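PDB 4PW0: Alpha/beta hydrolase fold protein, which probably hydrolyses a substrate that has not been identified, as expected of a member of the alpha/beta hydrolase fold family. Local coordinates for residues T24-R29 / D70-G75; L39-H44 / L66-N71; T48-D53 / T189-D194. All coordinates share one frame; numbering follows the deposited sequence.

Interaction 1. Residues T24-R29 / D70-G75; sequences TRYAYR and DNKGVG
Thr24 and Lys72 cross at about a right angle where strand 24-31 meets the loop 70-75, with Thr24 OG1 3.4 Å from Lys72 CE. A water 2.6 Å from Thr24 OG1 also reaches Lys72 NZ, though that second bond is weak. The methyl of Thr24, its CG2 anti to the backbone N, lies over the rim of one face of the Tyr26 ring. Tyr26 turns an edge to the loop: Asp70 O lies in the ring plane, 3.5 Å from CD1, and Asn71 OD1 sits near that plane, farther off. At the ring's far end the hydroxyl OH rests 3.6 Å from Lys72 CE and is hydrogen-bonded to Glu94 of helix 85-98. An alanine in place of Tyr26 would probably strip the Lys72 stem of its aromatic neighbour and leave Glu94 without its hydroxyl mate. At Ala27 the backbones join directly, Asp70 N donating to Ala27 O over 2.9 Å at 172°. Beyond that anchor the loop makes a type II turn from Asn71 to Val74, in which Lys72 N is bonded to Asn71 OD1 at 2.8 Å, in the carbonyl plane and on a lone pair. The chemistry is mixed: one straight backbone bond fixes the start of the loop, while the lysine's methylenes lie against the two hydroxyls and the threonine methyl, and its ammonium has weak links to the water and, as a long ion pair, to Asp91.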
# COMPACT_ATOMS: atom_id res chain seq x y z
N THR A 24 23.68 27.61 15.76
CA THR A 24 22.37 27.70 15.10
C THR A 24 21.28 27.39 16.14
O THR A 24 21.39 26.40 16.91
CB THR A 24 22.30 26.66 13.95
OG1 THR A 24 23.32 26.93 12.98
CG2 THR A 24 20.93 26.63 13.31
N ARG A 25 20.21 28.19 16.13
CA ARG A 25 19.03 27.94 16.95
C ARG A 25 18.05 27.15 16.10
O ARG A 25 17.59 27.65 15.08
CB ARG A 25 18.35 29.26 17.35
CG ARG A 25 16.95 29.11 17.95
CD ARG A 25 15.98 30.29 17.72
NE ARG A 25 16.05 30.89 16.38
CZ ARG A 25 15.15 31.73 15.85
NH1 ARG A 25 14.01 32.04 16.48
NH2 ARG A 25 15.37 32.23 14.63
N TYR A 26 17.78 25.91 16.50
CA TYR A 26 16.76 25.05 15.84
C TYR A 26 15.45 25.11 16.59
O TYR A 26 15.43 24.86 17.81
CB TYR A 26 17.24 23.62 15.74
CG TYR A 26 18.38 23.40 14.77
CD1 TYR A 26 18.14 23.12 13.42
CD2 TYR A 26 19.69 23.45 15.19
CE1 TYR A 26 19.18 22.92 12.55
CE2 TYR A 26 20.75 23.24 14.31
CZ TYR A 26 20.49 22.96 12.98
OH TYR A 26 21.50 22.80 12.05
N ALA A 27 14.38 25.41 15.86
CA ALA A 27 13.03 25.39 16.36
C ALA A 27 12.40 24.00 16.10
O ALA A 27 12.53 23.43 15.01
CB ALA A 27 12.19 26.47 15.70
N TYR A 28 11.69 23.48 17.10
CA TYR A 28 11.09 22.17 16.99
C TYR A 28 9.93 22.02 17.93
O TYR A 28 9.71 22.85 18.83
CB TYR A 28 12.13 21.08 17.24
CG TYR A 28 12.57 20.96 18.69
CD1 TYR A 28 13.55 21.81 19.20
CD2 TYR A 28 12.02 20.00 19.53
CE1 TYR A 28 13.97 21.67 20.53
CE2 TYR A 28 12.42 19.89 20.85
CZ TYR A 28 13.41 20.72 21.33
OH TYR A 28 13.78 20.59 22.66
N ARG A 29 9.17 20.98 17.70
CA ARG A 29 8.11 20.54 18.60
C ARG A 29 8.17 19.05 18.82
O ARG A 29 8.57 18.28 17.95
CB ARG A 29 6.72 20.98 18.11
CG ARG A 29 6.58 22.44 17.78
CD ARG A 29 5.18 22.85 17.40
NE ARG A 29 5.13 24.19 16.88
CZ ARG A 29 4.35 24.61 15.89
NH1 ARG A 29 3.54 23.77 15.24
NH2 ARG A 29 4.43 25.86 15.52
N ASP A 70 12.22 22.66 12.23
CA ASP A 70 12.66 23.49 11.14
C ASP A 70 14.16 23.28 10.95
O ASP A 70 14.97 23.50 11.89
CB ASP A 70 12.39 24.94 11.36
CG ASP A 70 10.94 25.35 11.22
OD1 ASP A 70 10.22 24.78 10.38
OD2 ASP A 70 10.51 26.31 11.98
N ASN A 71 14.57 22.83 9.79
CA ASN A 71 15.98 22.71 9.49
C ASN A 71 16.61 24.13 9.43
O ASN A 71 15.92 25.14 9.45
CB ASN A 71 16.16 21.88 8.21
CG ASN A 71 17.45 21.08 8.19
OD1 ASN A 71 18.49 21.49 8.75
ND2 ASN A 71 17.41 19.89 7.56
N LYS A 72 17.95 24.20 9.32
CA LYS A 72 18.70 25.43 9.45
C LYS A 72 18.15 26.48 8.48
O LYS A 72 17.92 26.22 7.29
CB LYS A 72 20.17 25.16 9.13
CG LYS A 72 21.05 26.40 9.26
CD LYS A 72 22.51 26.10 8.93
CE LYS A 72 23.18 25.27 9.99
NZ LYS A 72 24.63 25.08 9.61
N GLY A 73 17.86 27.66 9.02
CA GLY A 73 17.37 28.78 8.26
C GLY A 73 15.89 28.83 7.95
O GLY A 73 15.39 29.82 7.45
N VAL A 74 15.20 27.73 8.19
CA VAL A 74 13.78 27.63 7.84
C VAL A 74 12.93 28.14 9.00
O VAL A 74 13.08 27.67 10.12
CB VAL A 74 13.42 26.17 7.53
CG1 VAL A 74 11.93 26.04 7.18
CG2 VAL A 74 14.26 25.67 6.38
N GLY A 75 12.01 29.06 8.73
CA GLY A 75 11.04 29.47 9.75
C GLY A 75 11.76 30.07 10.95
O GLY A 75 12.70 30.87 10.78
O HOH W 1 25.13 25.04 13.05

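Interaction 2. Residues L39-H44 / L66-N71; sequences LICFQH and LIIFDN
A beta-alpha-beta unit of the hydrolase sheet, strand 39-42, helix 54-61 and strand 66-69, brings its two strands side by side here, with Leu39 paired to Leu66 and Ile40 to Ile67 in parallel register. Two backbone bonds stitch them: Ile67 N to Leu39 O and Cys41 N to Ile67 O, each 2.9 Å long. On one face of the sheet Leu39 and Leu66 lie alongside each other, and Cys41 SG, anti to its carbonyl carbon, meets Leu66 CD2 at 3.8 Å. On the other, Ile40 and Ile67 point the same way, Ile40 CD1 touching Ile67 CB at 3.8 Å. Toward the C-terminal ends the direct pairing gives way to water. One water donates to Cys41 O at 2.6 Å and accepts from Phe69 N; a second donates to Phe69 O and accepts from Gln43 N. Phe69 has CG between its backbone N and carbonyl carbon (chi1 77°), and its ring presents an edge to the face of Phe42, an offset edge-to-face pair with centroids 5.3 Å apart and planes at 88°. The second water lies above one face of the Phe69 ring, toward the rim, and Phe95 of helix 85-98 also stacks with that ring. Where the strands part, then, Cys41 O, Gln43 N and Phe69 N and O are satisfied through bridging waters, beside the Phe42–Phe69 pair.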
# COMPACT_ATOMS: atom_id res chain seq x y z
N LEU A 39 9.95 9.18 16.25
CA LEU A 39 9.83 9.37 14.80
C LEU A 39 10.22 10.82 14.53
O LEU A 39 9.55 11.76 15.02
CB LEU A 39 8.40 9.14 14.38
CG LEU A 39 8.13 9.39 12.90
CD1 LEU A 39 8.92 8.43 12.01
CD2 LEU A 39 6.64 9.29 12.62
N ILE A 40 11.27 11.00 13.76
CA ILE A 40 11.71 12.34 13.34
C ILE A 40 11.17 12.63 11.93
O ILE A 40 11.35 11.82 11.03
CB ILE A 40 13.25 12.48 13.28
CG1 ILE A 40 13.94 11.86 14.51
CG2 ILE A 40 13.66 13.94 13.09
CD1 ILE A 40 13.53 12.49 15.82
N CYS A 41 10.53 13.77 11.77
CA CYS A 41 9.83 14.15 10.56
C CYS A 41 10.55 15.26 9.82
O CYS A 41 11.00 16.24 10.44
CB CYS A 41 8.39 14.58 10.88
SG CYS A 41 7.42 13.30 11.67
N PHE A 42 10.63 15.14 8.51
CA PHE A 42 11.39 16.02 7.64
C PHE A 42 10.47 16.61 6.58
O PHE A 42 9.83 15.88 5.84
CB PHE A 42 12.56 15.29 6.96
CG PHE A 42 13.55 14.69 7.93
CD1 PHE A 42 13.26 13.53 8.61
CD2 PHE A 42 14.79 15.30 8.13
CE1 PHE A 42 14.17 12.95 9.50
CE2 PHE A 42 15.69 14.73 9.03
CZ PHE A 42 15.37 13.59 9.72
N GLN A 43 10.41 17.93 6.56
CA GLN A 43 9.34 18.67 5.87
C GLN A 43 9.55 18.89 4.37
O GLN A 43 10.67 18.77 3.84
CB GLN A 43 9.13 20.01 6.61
CG GLN A 43 7.93 20.87 6.26
CD GLN A 43 6.61 20.16 6.37
OE1 GLN A 43 6.33 19.16 5.67
NE2 GLN A 43 5.78 20.63 7.31
N HIS A 44 8.46 19.24 3.69
CA HIS A 44 8.48 19.57 2.26
C HIS A 44 9.03 20.93 1.90
O HIS A 44 9.28 21.74 2.78
CB HIS A 44 7.04 19.45 1.71
CG HIS A 44 6.09 20.54 2.13
ND1 HIS A 44 6.07 21.77 1.54
CD2 HIS A 44 5.05 20.55 3.00
CE1 HIS A 44 5.11 22.52 2.07
NE2 HIS A 44 4.46 21.79 2.93
N LEU A 66 6.97 12.04 18.58
CA LEU A 66 7.14 12.55 17.23
C LEU A 66 7.78 13.92 17.30
O LEU A 66 7.31 14.80 18.03
CB LEU A 66 5.78 12.59 16.57
CG LEU A 66 5.66 12.80 15.10
CD1 LEU A 66 4.42 12.22 14.45
CD2 LEU A 66 5.62 14.31 14.90
N ILE A 67 8.87 14.11 16.57
CA ILE A 67 9.57 15.36 16.52
C ILE A 67 9.39 15.96 15.13
O ILE A 67 9.69 15.32 14.12
CB ILE A 67 11.10 15.18 16.79
CG1 ILE A 67 11.35 14.55 18.17
CG2 ILE A 67 11.84 16.50 16.60
CD1 ILE A 67 11.07 15.46 19.29
N ILE A 68 8.87 17.18 15.10
CA ILE A 68 8.85 18.02 13.91
C ILE A 68 9.81 19.16 14.15
O ILE A 68 9.93 19.66 15.29
CB ILE A 68 7.44 18.51 13.52
CG1 ILE A 68 6.69 19.16 14.71
CG2 ILE A 68 6.62 17.36 12.92
CD1 ILE A 68 5.41 19.87 14.31
N PHE A 69 10.55 19.56 13.13
CA PHE A 69 11.55 20.61 13.27
C PHE A 69 11.71 21.44 12.05
O PHE A 69 11.45 20.98 10.92
CB PHE A 69 12.91 20.02 13.71
CG PHE A 69 13.68 19.33 12.61
CD1 PHE A 69 13.31 18.07 12.14
CD2 PHE A 69 14.77 19.94 12.06
CE1 PHE A 69 14.02 17.47 11.11
CE2 PHE A 69 15.50 19.35 11.04
CZ PHE A 69 15.12 18.10 10.56
N ASP A 70 12.22 22.66 12.23
CA ASP A 70 12.66 23.49 11.14
C ASP A 70 14.16 23.28 10.95
O ASP A 70 14.97 23.50 11.89
CB ASP A 70 12.39 24.94 11.36
CG ASP A 70 10.94 25.35 11.22
OD1 ASP A 70 10.22 24.78 10.38
OD2 ASP A 70 10.51 26.31 11.98
N ASN A 71 14.57 22.83 9.79
CA ASN A 71 15.98 22.71 9.49
C ASN A 71 16.61 24.13 9.43
O ASN A 71 15.92 25.14 9.45
CB ASN A 71 16.16 21.88 8.21
CG ASN A 71 17.45 21.08 8.19
OD1 ASN A 71 18.49 21.49 8.75
ND2 ASN A 71 17.41 19.89 7.56
O HOH W 2 9.86 18.59 10.47
O HOH W 3 12.38 19.29 8.58

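Interaction 3. Residues T48-D53 / T189-D194; sequences TLDNWD and TDRDQD
The guanidinium of Arg191 and the carboxylates of Asp50 and Asp192 are the flat groups of this contact, and none of them stack. Asp50 CB approaches the guanidinium obliquely, 3.7 Å from Arg191 NH2, and the Asp50 carboxylate is inclined 51° to it. Asp50 OD2 lies well out of the guanidinium plane, so its long salt bridge to Arg191 NE, at 3.8 Å, is a matter of charge alone; NH1 and NH2 are bonded instead to the carbonyls of Arg187 and Leu184. Asp50 OD2 also accepts from Asp192 N on its syn side, although the modelled length is doubtfully short and Asp50 has a second conformer. The two carboxylates stand 89° apart. Asp192 OD2 receives Leu49 N at 3.0 Å through its anti lone pair, while its OD1 serves Leu76 N. Alongside, Thr48 CG2 packs 3.2 Å from Gln193 O, and Thr48 N is held by Asn51 OD1 at 2.8 Å. The Asp192 carboxylate on Leu49 N, perhaps seconded by Asp50, thus joins two irregular loops: one follows strand 39-42 of the core sheet, the other belongs to the helical insertion between strands 127-133 and 226-231, where this fold commonly carries its cap.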
# COMPACT_ATOMS: atom_id res chain seq x y z
N THR A 48 6.92 24.80 6.86
CA THR A 48 7.37 25.07 8.24
C THR A 48 6.66 24.13 9.18
O THR A 48 6.02 23.17 8.77
CB THR A 48 7.10 26.55 8.60
OG1 THR A 48 5.68 26.75 8.69
CG2 THR A 48 7.73 27.49 7.55
N LEU A 49 6.82 24.36 10.48
CA LEU A 49 6.24 23.49 11.44
C LEU A 49 4.71 23.36 11.27
O LEU A 49 4.14 22.28 11.52
CB LEU A 49 6.50 23.95 12.88
CG LEU A 49 7.97 23.87 13.30
CD1 LEU A 49 8.21 24.71 14.56
CD2 LEU A 49 8.39 22.42 13.57
N ASP A 50 4.09 24.46 10.82
CA ASP A 50 2.65 24.61 10.69
C ASP A 50 2.07 24.00 9.38
O ASP A 50 0.85 24.04 9.16
CB ASP A 50 2.29 26.11 10.79
CG ASP A 50 2.67 26.75 12.12
OD1 ASP A 50 2.65 26.07 13.20
OD2 ASP A 50 3.00 27.97 12.03
N ASN A 51 2.97 23.50 8.52
CA ASN A 51 2.51 22.80 7.29
C ASN A 51 2.31 21.33 7.50
O ASN A 51 1.80 20.62 6.61
CB ASN A 51 3.50 23.06 6.17
CG ASN A 51 3.46 24.50 5.71
OD1 ASN A 51 4.23 25.37 6.15
ND2 ASN A 51 2.46 24.80 4.86
N TRP A 52 2.69 20.79 8.67
CA TRP A 52 2.35 19.42 9.01
C TRP A 52 0.85 19.28 9.26
O TRP A 52 0.26 20.13 9.94
CB TRP A 52 3.15 18.91 10.22
CG TRP A 52 4.60 18.71 9.95
CD1 TRP A 52 5.65 19.52 10.37
CD2 TRP A 52 5.18 17.66 9.18
NE1 TRP A 52 6.84 19.04 9.87
CE2 TRP A 52 6.58 17.88 9.17
CE3 TRP A 52 4.68 16.54 8.51
CZ2 TRP A 52 7.46 17.07 8.46
CZ3 TRP A 52 5.55 15.72 7.83
CH2 TRP A 52 6.93 15.99 7.80
N ASP A 53 0.28 18.19 8.78
CA ASP A 53 -1.15 17.92 8.93
C ASP A 53 -1.37 17.42 10.35
O ASP A 53 -0.83 16.39 10.74
CB ASP A 53 -1.52 16.84 7.93
CG ASP A 53 -2.98 16.51 7.87
OD1 ASP A 53 -3.78 16.91 8.77
OD2 ASP A 53 -3.34 15.84 6.85
N THR A 189 -2.19 29.23 17.92
CA THR A 189 -1.35 29.91 18.86
C THR A 189 0.13 29.53 18.70
O THR A 189 0.41 28.32 18.49
CB THR A 189 -1.89 29.55 20.24
OG1 THR A 189 -3.30 29.90 20.28
CG2 THR A 189 -1.15 30.27 21.30
N ASP A 190 1.06 30.46 18.84
CA ASP A 190 2.51 30.14 18.82
C ASP A 190 2.85 29.46 17.50
O ASP A 190 3.44 28.39 17.46
CB ASP A 190 2.85 29.24 20.02
CG ASP A 190 4.35 28.93 20.24
OD1 ASP A 190 5.20 29.75 19.84
OD2 ASP A 190 4.66 27.85 20.91
N ARG A 191 2.43 30.10 16.42
CA ARG A 191 2.66 29.59 15.06
C ARG A 191 4.09 29.90 14.64
O ARG A 191 4.74 30.77 15.20
CB ARG A 191 1.61 30.18 14.08
CG ARG A 191 0.25 29.44 14.07
CD ARG A 191 -0.73 29.82 12.91
NE ARG A 191 -0.57 29.06 11.63
CZ ARG A 191 -1.33 28.04 11.18
NH1 ARG A 191 -2.43 27.64 11.78
NH2 ARG A 191 -1.04 27.45 10.00
N ASP A 192 4.58 29.09 13.67
CA ASP A 192 5.91 29.30 13.12
C ASP A 192 5.89 30.53 12.19
O ASP A 192 4.81 31.02 11.80
CB ASP A 192 6.31 28.03 12.38
CG ASP A 192 7.78 27.87 12.18
OD1 ASP A 192 8.57 28.79 12.48
OD2 ASP A 192 8.12 26.71 11.75
N GLN A 193 7.07 31.06 11.93
CA GLN A 193 7.27 32.01 10.85
C GLN A 193 7.17 31.28 9.51
O GLN A 193 7.28 30.08 9.45
CB GLN A 193 8.65 32.65 10.96
CG GLN A 193 8.84 33.59 12.13
CD GLN A 193 10.24 34.22 12.16
OE1 GLN A 193 11.13 33.87 11.37
NE2 GLN A 193 10.42 35.15 13.06
N ASP A 194 7.00 32.03 8.43
CA ASP A 194 7.06 31.46 7.09
C ASP A 194 8.50 31.08 6.77
O ASP A 194 9.44 31.46 7.50
CB ASP A 194 6.52 32.44 6.06
CG ASP A 194 5.04 32.75 6.25
OD1 ASP A 194 4.22 31.80 6.47
OD2 ASP A 194 4.75 33.96 6.16

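Overall arrangement
The three contacts cluster on one part of the alpha/beta hydrolase core, their centres 10 to 12 Å apart. Interactions 1 and 2 share Asp70 and Asn71 and the same sheet, in which strand 66-69 lies between strands 24-31 and 39-42; Arg29 N to Ile68 O, 2.8 Å, probably links them as a hydrogen bond. Interaction 3 crosses both along the chain, since 48-53 falls between 39-44 and 66-71 whereas 189-194 comes far later. The Arg29–Asp50 salt bridge ties it to interaction 1. Asp70 OD2 and Asp192 OD2 lie unusually close at 2.4 Å, consistent with a shared proton but doubtful as modelled. Three neighbouring strands, the loops after them and the helical insertion are thereby joined.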